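Local atomic coordinates of putative triphosphoribosyl-dephospho-coA synthase (Archaeoglobus fulgidus DSM 4304, PDB entry 3H9P), a protein that is of uncharacterised function but belongs to the CitG family and may act as an ATP-binding triphosphoribosyl-dephospho-CoA synthase. Residues P188-I191 / E197-E200. Residues are numbered along the deposited sequence; the frame is centred on the assembly and turned at random.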
ATOM      1  N   PRO A 188      -6.945   7.315  -3.884  1.00 26.10           N
ATOM      2  CA  PRO A 188      -5.812   6.440  -3.622  1.00 25.79           C
ATOM      3  C   PRO A 188      -4.936   6.200  -4.875  1.00 25.83           C
ATOM      4  O   PRO A 188      -3.724   6.136  -4.767  1.00 25.12           O
ATOM      5  CB  PRO A 188      -6.475   5.135  -3.142  1.00 25.36           C
ATOM      6  CG  PRO A 188      -7.872   5.206  -3.570  1.00 24.58           C
ATOM      7  CD  PRO A 188      -8.230   6.657  -3.567  1.00 25.70           C
ATOM      8  N   LEU A 189      -5.538   6.121  -6.053  1.00 26.09           N
ATOM      9  CA  LEU A 189      -4.742   5.978  -7.295  1.00 26.38           C
ATOM     10  C   LEU A 189      -3.892   7.196  -7.565  1.00 26.69           C
ATOM     11  O   LEU A 189      -2.706   7.099  -7.960  1.00 28.93           O
ATOM     12  CB  LEU A 189      -5.655   5.762  -8.492  1.00 25.43           C
ATOM     13  CG  LEU A 189      -6.469   4.482  -8.471  1.00 26.03           C
ATOM     14  CD1 LEU A 189      -7.441   4.488  -9.682  1.00 25.41           C
ATOM     15  CD2 LEU A 189      -5.552   3.263  -8.495  1.00 22.55           C
ATOM     16  N   VAL A 190      -4.485   8.367  -7.381  1.00 26.40           N
ATOM     17  CA  VAL A 190      -3.703   9.605  -7.482  1.00 25.71           C
ATOM     18  C   VAL A 190      -2.610   9.633  -6.390  1.00 26.76           C
ATOM     19  O   VAL A 190      -1.461   9.980  -6.671  1.00 26.03           O
ATOM     20  CB  VAL A 190      -4.620  10.832  -7.417  1.00 24.88           C
ATOM     21  CG1 VAL A 190      -3.824  12.115  -7.276  1.00 26.14           C
ATOM     22  CG2 VAL A 190      -5.542  10.873  -8.617  1.00 21.41           C
ATOM     23  N   ILE A 191      -2.967   9.264  -5.150  1.00 27.72           N
ATOM     24  CA  ILE A 191      -1.988   9.259  -4.044  1.00 28.80           C
ATOM     25  C   ILE A 191      -0.752   8.470  -4.479  1.00 29.74           C
ATOM     26  O   ILE A 191       0.386   8.960  -4.379  1.00 30.29           O
ATOM     27  CB  ILE A 191      -2.566   8.645  -2.706  1.00 28.86           C
ATOM     28  CG1 ILE A 191      -3.630   9.557  -2.074  1.00 27.99           C
ATOM     29  CG2 ILE A 191      -1.475   8.397  -1.732  1.00 26.83           C
ATOM     30  CD1 ILE A 191      -4.388   8.943  -0.916  1.00 25.25           C
ATOM     31  N   GLU A 197       0.083  14.762  -1.171  1.00 28.23           N
ATOM     32  CA  GLU A 197      -0.224  16.181  -1.257  1.00 29.03           C
ATOM     33  C   GLU A 197      -0.893  16.597  -2.579  1.00 29.31           C
ATOM     34  O   GLU A 197      -1.727  17.502  -2.588  1.00 29.59           O
ATOM     35  CB  GLU A 197       0.996  17.033  -0.944  1.00 29.54           C
ATOM     36  CG  GLU A 197       0.659  18.264  -0.098  1.00 33.09           C
ATOM     37  CD  GLU A 197      -0.051  19.309  -0.928  1.00 37.76           C
ATOM     38  OE1 GLU A 197       0.358  19.467  -2.103  1.00 40.98           O
ATOM     39  OE2 GLU A 197      -1.017  19.936  -0.442  1.00 37.03           O
ATOM     40  N   TYR A 198      -0.581  15.918  -3.678  1.00 29.04           N
ATOM     41  CA  TYR A 198      -1.235  16.224  -4.946  1.00 29.80           C
ATOM     42  C   TYR A 198      -2.672  15.700  -4.941  1.00 30.94           C
ATOM     43  O   TYR A 198      -3.596  16.387  -5.378  1.00 31.51           O
ATOM     44  CB  TYR A 198      -0.442  15.657  -6.141  1.00 29.86           C
ATOM     45  CG  TYR A 198      -0.994  16.068  -7.484  1.00 27.95           C
ATOM     46  CD1 TYR A 198      -0.309  16.974  -8.306  1.00 28.65           C
ATOM     47  CD2 TYR A 198      -2.200  15.555  -7.935  1.00 27.28           C
ATOM     48  CE1 TYR A 198      -0.843  17.362  -9.536  1.00 28.20           C
ATOM     49  CE2 TYR A 198      -2.738  15.930  -9.160  1.00 27.04           C
ATOM     50  CZ  TYR A 198      -2.070  16.824  -9.946  1.00 27.38           C
ATOM     51  OH  TYR A 198      -2.643  17.155 -11.139  1.00 29.05           O
ATOM     52  N   ALA A 199      -2.875  14.492  -4.429  1.00 31.85           N
ATOM     53  CA  ALA A 199      -4.239  13.982  -4.212  1.00 32.61           C
ATOM     54  C   ALA A 199      -5.120  14.921  -3.323  1.00 33.14           C
ATOM     55  O   ALA A 199      -6.281  15.196  -3.642  1.00 33.12           O
ATOM     56  CB  ALA A 199      -4.197  12.564  -3.664  1.00 31.51           C
ATOM     57  N   GLU A 200      -4.567  15.406  -2.220  1.00 34.06           N
ATOM     58  CA  GLU A 200      -5.311  16.309  -1.318  1.00 35.01           C
ATOM     59  C   GLU A 200      -5.650  17.580  -2.064  1.00 34.94           C
ATOM     60  O   GLU A 200      -6.702  18.184  -1.847  1.00 34.76           O
ATOM     61  CB  GLU A 200      -4.487  16.658  -0.076  1.00 35.05           C
ATOM     62  CG  GLU A 200      -5.210  16.401   1.224  1.00 37.28           C
ATOM     63  CD  GLU A 200      -4.778  15.092   1.882  1.00 41.47           C
ATOM     64  OE1 GLU A 200      -3.783  15.087   2.644  1.00 43.29           O
ATOM     65  OE2 GLU A 200      -5.429  14.058   1.650  1.00 44.73           O
TER
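Val190 sets CG1 anti to its backbone N (chi1 170°), a rotation that carries this methyl across to the backbone of Ala199, whose CA lies 3.6 Å from Val190 CG1. The neighbouring Ile191 holds CG1 anti to its carbonyl carbon (chi1 -70°) and meets the same residue with that methylene. Ala199 CB is thus gripped from two consecutive residues: Val190 CG1 lies 3.7 Å from it, and Ile191 CG1 comes within 3.4 Å of Ala199 CB, tighter than carbon atoms usually pack. With so small a side chain between them, the backbones close in, and the CA atoms of Ile191 and Ala199 stand 5.2 Å apart. Tyr198 adds a smaller contact beside the alanine. Its ring carbon CD2 touches Val190 CG1 at 3.9 Å, the methyl reaching the ring obliquely. The rest of Tyr198 packs elsewhere: its OH is hydrogen-bonded to Asp225, the side chain lies on Lys221 and Leu222 of helix 212-225, and the ring meets Trp205 edge-to-face. Pro186, in the loop leading into helix 188-194, also touches Ala199. The contact joins the short helix 188-194 to helix 196-208, a helical hairpin with a very brief turn in this all-helical chain. The side-chain contacts are apolar and no polar pair links the two segments, which implies that dispersion and burial of apolar surface hold their side chains together.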